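Local coordinates for Mlr7391 protein (Mesorhizobium loti, PDB 3HK4) that is of unknown function but adopts an NTF2-like, SnoaL-type fold and may act as a polyketide cyclase-like lyase, at residues A[42-54]-A[62-74]. Sequence-based numbering, arbitrary orientation.
Sequences AEKYNADDIASYE and VSHGKEALRQKSQ
Lys66 lies fully extended across the end of helix 38-45, its CG anti to the backbone N (chi1 -177°), which lets NZ meet a carbonyl of the last helical turn, Glu43 O, at 2.8 Å, tilted from the carbonyl plane, and only weakly that of Asn46, just past the helix. A water links NZ to Asp48 OD1, which also lies 3.8 Å from Lys66 CD. At the root of the same residue, Lys66 N bonds Asp48 O at 2.8 Å from above the carbonyl plane. Leu69 splits its methyls: CD2 meets Ile50 CD1 at 3.9 Å, the two side chains crossing at about a right angle, while CD1 lies 3.6 Å from Ser52 CB. One turn on, Lys72 bends at chi3 (107°) and brings NZ within 3.0 Å of Ser52 OG, which is also bonded to Glu132. Ser52 and Ser63 form the hydrogen-bonded pair of the antiparallel hairpin at the margin of the NTF2-like sheet; on its other face His64 packs obliquely on Ala51 CB. Gly65, its N bonded to Ile50 O, takes the N-cap position of helix 66-78. Two lysines thus tie that helix to strand 50-53 and helix 38-45, their charges probably stabilised by nearby carboxylates and, for Lys66, backbone carbonyls.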
loop_
_atom_site.group_PDB
_atom_site.type_symbol
_atom_site.label_atom_id
_atom_site.label_comp_id
_atom_site.label_asym_id
_atom_site.label_seq_id
_atom_site.Cartn_x
_atom_site.Cartn_y
_atom_site.Cartn_z
ATOM N N ALA A 42 12.452 -1.235 -11.321
ATOM C CA ALA A 42 12.489 -1.398 -9.899
ATOM C C ALA A 42 13.368 -2.614 -9.497
ATOM O O ALA A 42 14.223 -2.513 -8.617
ATOM C CB ALA A 42 11.057 -1.567 -9.372
ATOM N N GLU A 43 13.151 -3.753 -10.123
ATOM C CA GLU A 43 13.944 -4.948 -9.801
ATOM C C GLU A 43 15.405 -4.757 -10.158
ATOM O O GLU A 43 16.311 -5.237 -9.461
ATOM C CB GLU A 43 13.336 -6.164 -10.510
ATOM C CG GLU A 43 13.934 -7.500 -10.152
ATOM C CD GLU A 43 15.271 -7.802 -10.795
ATOM O OE1 GLU A 43 15.467 -7.469 -11.981
ATOM O OE2 GLU A 43 16.125 -8.430 -10.124
ATOM N N LYS A 44 15.671 -4.109 -11.268
ATOM C CA LYS A 44 17.078 -3.903 -11.661
ATOM C C LYS A 44 17.843 -2.929 -10.774
ATOM O O LYS A 44 19.019 -3.138 -10.441
ATOM C CB LYS A 44 17.161 -3.406 -13.130
ATOM C CG LYS A 44 18.592 -3.352 -13.737
ATOM C CD LYS A 44 18.566 -3.012 -15.194
ATOM C CE LYS A 44 19.925 -2.868 -15.767
ATOM N NZ LYS A 44 19.769 -2.688 -17.227
ATOM N N TYR A 45 17.174 -1.871 -10.350
ATOM C CA TYR A 45 17.898 -0.794 -9.712
ATOM C C TYR A 45 17.605 -0.520 -8.253
ATOM O O TYR A 45 18.416 0.119 -7.619
ATOM C CB TYR A 45 17.660 0.504 -10.519
ATOM C CG TYR A 45 18.372 0.498 -11.862
ATOM C CD1 TYR A 45 19.738 0.500 -11.912
ATOM C CD2 TYR A 45 17.679 0.489 -13.056
ATOM C CE1 TYR A 45 20.422 0.466 -13.073
ATOM C CE2 TYR A 45 18.357 0.472 -14.261
ATOM C CZ TYR A 45 19.748 0.508 -14.255
ATOM O OH TYR A 45 20.508 0.455 -15.415
ATOM N N ASN A 46 16.482 -0.975 -7.715
ATOM C CA ASN A 46 16.165 -0.601 -6.344
ATOM C C ASN A 46 17.050 -1.318 -5.364
ATOM O O ASN A 46 17.302 -2.506 -5.498
ATOM C CB ASN A 46 14.734 -0.883 -5.952
ATOM C CG ASN A 46 13.737 0.017 -6.633
ATOM O OD1 ASN A 46 14.079 1.068 -7.215
ATOM N ND2 ASN A 46 12.449 -0.340 -6.469
ATOM N N ALA A 47 17.519 -0.594 -4.365
ATOM C CA ALA A 47 18.311 -1.216 -3.290
ATOM C C ALA A 47 17.362 -2.032 -2.462
ATOM O O ALA A 47 16.175 -1.710 -2.385
ATOM C CB ALA A 47 18.947 -0.142 -2.411
ATOM N N ASP A 48 17.840 -3.099 -1.838
ATOM C CA ASP A 48 16.970 -3.953 -1.021
ATOM C C ASP A 48 16.254 -3.192 0.098
ATOM O O ASP A 48 15.161 -3.558 0.532
ATOM C CB ASP A 48 17.798 -5.048 -0.366
ATOM C CG ASP A 48 18.279 -6.108 -1.355
ATOM O OD1 ASP A 48 17.806 -6.144 -2.521
ATOM O OD2 ASP A 48 19.144 -6.918 -0.923
ATOM N N ASP A 49 16.915 -2.144 0.585
ATOM C CA ASP A 49 16.382 -1.314 1.641
ATOM C C ASP A 49 15.914 0.047 1.113
ATOM O O ASP A 49 15.964 1.030 1.835
ATOM C CB ASP A 49 17.430 -1.151 2.734
ATOM C CG ASP A 49 18.707 -0.483 2.261
ATOM O OD1 ASP A 49 18.972 -0.400 1.053
ATOM O OD2 ASP A 49 19.482 -0.057 3.121
ATOM N N ILE A 50 15.463 0.106 -0.141
ATOM C CA ILE A 50 14.991 1.347 -0.687
ATOM C C ILE A 50 13.882 2.016 0.188
ATOM O O ILE A 50 12.935 1.363 0.592
ATOM C CB ILE A 50 14.479 1.157 -2.137
ATOM C CG1 ILE A 50 14.107 2.502 -2.732
ATOM C CG2 ILE A 50 13.326 0.069 -2.193
ATOM C CD1 ILE A 50 13.922 2.585 -4.261
ATOM N N ALA A 51 14.019 3.332 0.440
ATOM C CA ALA A 51 13.021 4.148 1.150
ATOM C C ALA A 51 12.245 4.962 0.117
ATOM O O ALA A 51 12.837 5.543 -0.759
ATOM C CB ALA A 51 13.730 5.086 2.124
ATOM N N SER A 52 10.919 4.962 0.197
ATOM C CA SER A 52 10.081 5.665 -0.757
ATOM C C SER A 52 9.213 6.627 0.021
ATOM O O SER A 52 8.514 6.221 0.951
ATOM C CB SER A 52 9.217 4.673 -1.506
ATOM O OG SER A 52 8.415 5.328 -2.521
ATOM N N TYR A 53 9.206 7.887 -0.391
ATOM C CA TYR A 53 8.507 8.949 0.304
ATOM C C TYR A 53 7.524 9.693 -0.602
ATOM O O TYR A 53 7.937 10.379 -1.513
ATOM C CB TYR A 53 9.540 9.988 0.825
ATOM C CG TYR A 53 10.498 9.468 1.838
ATOM C CD1 TYR A 53 10.170 9.454 3.178
ATOM C CD2 TYR A 53 11.759 8.997 1.468
ATOM C CE1 TYR A 53 11.061 8.997 4.117
ATOM C CE2 TYR A 53 12.622 8.540 2.382
ATOM C CZ TYR A 53 12.268 8.512 3.703
ATOM O OH TYR A 53 13.147 8.036 4.619
ATOM N N GLU A 54 6.230 9.579 -0.313
ATOM C CA GLU A 54 5.203 10.356 -1.010
ATOM C C GLU A 54 5.181 11.722 -0.337
ATOM O O GLU A 54 5.725 11.872 0.757
ATOM C CB GLU A 54 3.838 9.678 -0.919
ATOM C CG GLU A 54 3.720 8.403 -1.745
ATOM C CD GLU A 54 3.707 8.674 -3.248
ATOM O OE1 GLU A 54 3.449 9.842 -3.639
ATOM O OE2 GLU A 54 3.933 7.716 -4.036
ATOM N N VAL A 62 5.175 6.575 3.669
ATOM C CA VAL A 62 6.564 6.259 3.816
ATOM C C VAL A 62 6.743 4.773 3.737
ATOM O O VAL A 62 6.127 4.048 4.489
ATOM C CB VAL A 62 7.099 6.775 5.133
ATOM C CG1 VAL A 62 8.540 6.351 5.259
ATOM C CG2 VAL A 62 6.919 8.355 5.198
ATOM N N SER A 63 7.594 4.309 2.830
ATOM C CA SER A 63 7.813 2.855 2.690
ATOM C C SER A 63 9.288 2.465 2.736
ATOM O O SER A 63 10.136 3.208 2.254
ATOM C CB SER A 63 7.150 2.418 1.374
ATOM O OG SER A 63 7.485 1.047 1.097
ATOM N N HIS A 64 9.613 1.324 3.371
ATOM C CA HIS A 64 10.970 0.832 3.458
ATOM C C HIS A 64 11.032 -0.625 3.020
ATOM O O HIS A 64 10.244 -1.435 3.485
ATOM C CB HIS A 64 11.529 0.947 4.895
ATOM C CG HIS A 64 11.708 2.366 5.356
ATOM N ND1 HIS A 64 12.851 3.089 5.101
ATOM C CD2 HIS A 64 10.888 3.191 6.050
ATOM C CE1 HIS A 64 12.717 4.308 5.598
ATOM N NE2 HIS A 64 11.537 4.394 6.189
ATOM N N GLY A 65 11.973 -0.940 2.132
ATOM C CA GLY A 65 12.192 -2.314 1.665
ATOM C C GLY A 65 11.821 -2.408 0.205
ATOM O O GLY A 65 10.849 -1.800 -0.226
ATOM N N LYS A 66 12.576 -3.219 -0.542
ATOM C CA LYS A 66 12.355 -3.397 -1.999
ATOM C C LYS A 66 11.051 -4.154 -2.307
ATOM O O LYS A 66 10.221 -3.757 -3.192
ATOM C CB LYS A 66 13.596 -4.097 -2.598
ATOM C CG LYS A 66 13.575 -4.292 -4.099
ATOM C CD LYS A 66 14.894 -4.789 -4.631
ATOM C CE LYS A 66 14.858 -4.996 -6.133
ATOM N NZ LYS A 66 16.185 -5.441 -6.706
ATOM N N GLU A 67 10.842 -5.221 -1.563
ATOM C CA GLU A 67 9.656 -6.037 -1.735
ATOM C C GLU A 67 8.432 -5.255 -1.314
ATOM O O GLU A 67 7.398 -5.328 -1.981
ATOM C CB GLU A 67 9.769 -7.331 -0.930
ATOM C CG GLU A 67 8.659 -8.311 -1.218
ATOM C CD GLU A 67 8.726 -8.944 -2.596
ATOM O OE1 GLU A 67 9.745 -8.811 -3.306
ATOM O OE2 GLU A 67 7.741 -9.625 -2.962
ATOM N N ALA A 68 8.556 -4.459 -0.252
ATOM C CA ALA A 68 7.446 -3.583 0.206
ATOM C C ALA A 68 7.060 -2.671 -0.936
ATOM O O ALA A 68 5.888 -2.484 -1.210
ATOM C CB ALA A 68 7.863 -2.726 1.374
ATOM N N LEU A 69 8.040 -2.128 -1.646
ATOM C CA LEU A 69 7.703 -1.186 -2.753
ATOM C C LEU A 69 7.033 -1.881 -3.899
ATOM O O LEU A 69 6.228 -1.298 -4.609
ATOM C CB LEU A 69 8.932 -0.407 -3.204
ATOM C CG LEU A 69 8.794 0.849 -4.069
ATOM C CD1 LEU A 69 7.939 1.898 -3.358
ATOM C CD2 LEU A 69 10.210 1.411 -4.438
ATOM N N ARG A 70 7.410 -3.125 -4.162
ATOM C CA ARG A 70 6.782 -3.915 -5.191
ATOM C C ARG A 70 5.294 -4.110 -4.840
ATOM O O ARG A 70 4.396 -4.070 -5.706
ATOM C CB ARG A 70 7.548 -5.253 -5.290
ATOM C CG ARG A 70 7.095 -6.139 -6.335
ATOM C CD ARG A 70 7.875 -7.433 -6.273
ATOM N NE ARG A 70 7.153 -8.417 -7.068
ATOM C CZ ARG A 70 7.273 -9.739 -6.971
ATOM N NH1 ARG A 70 8.059 -10.287 -6.059
ATOM N NH2 ARG A 70 6.559 -10.519 -7.785
ATOM N N GLN A 71 5.026 -4.333 -3.555
ATOM C CA GLN A 71 3.644 -4.516 -3.113
ATOM C C GLN A 71 2.865 -3.240 -3.228
ATOM O O GLN A 71 1.737 -3.231 -3.689
ATOM C CB GLN A 71 3.645 -5.042 -1.685
ATOM C CG GLN A 71 4.157 -6.474 -1.596
ATOM C CD GLN A 71 4.759 -6.881 -0.260
ATOM O OE1 GLN A 71 4.846 -6.086 0.668
ATOM N NE2 GLN A 71 5.158 -8.189 -0.147
ATOM N N LYS A 72 3.439 -2.140 -2.780
ATOM C CA LYS A 72 2.795 -0.843 -2.898
ATOM C C LYS A 72 2.520 -0.566 -4.369
ATOM O O LYS A 72 1.444 -0.069 -4.760
ATOM C CB LYS A 72 3.740 0.242 -2.359
ATOM C CG LYS A 72 3.175 1.678 -2.511
ATOM C CD LYS A 72 3.994 2.765 -1.797
ATOM C CE LYS A 72 4.795 3.670 -2.789
ATOM N NZ LYS A 72 5.474 4.937 -2.204
ATOM N N SER A 73 3.503 -0.871 -5.205
ATOM C CA SER A 73 3.359 -0.574 -6.642
ATOM C C SER A 73 2.268 -1.409 -7.252
ATOM O O SER A 73 1.518 -0.951 -8.090
ATOM C CB SER A 73 4.688 -0.830 -7.354
ATOM O OG SER A 73 5.721 -0.029 -6.811
ATOM N N GLN A 74 2.192 -2.672 -6.879
ATOM C CA GLN A 74 1.087 -3.500 -7.376
ATOM C C GLN A 74 -0.248 -3.007 -6.852
ATOM O O GLN A 74 -1.286 -3.020 -7.552
ATOM C CB GLN A 74 1.298 -4.946 -6.940
ATOM C CG GLN A 74 0.275 -5.943 -7.544
ATOM C CD GLN A 74 0.253 -5.947 -9.053
ATOM O OE1 GLN A 74 1.290 -5.809 -9.686
ATOM N NE2 GLN A 74 -0.941 -6.082 -9.640
HETATM O O HOH W 1 10.740 -2.695 -5.689
HETATM O O HOH W 2 18.435 -5.243 -4.841
HETATM O O HOH W 3 15.025 1.395 4.306
HETATM O O HOH W 4 9.983 0.793 0.083
HETATM O O HOH W 5 11.482 6.887 7.431
#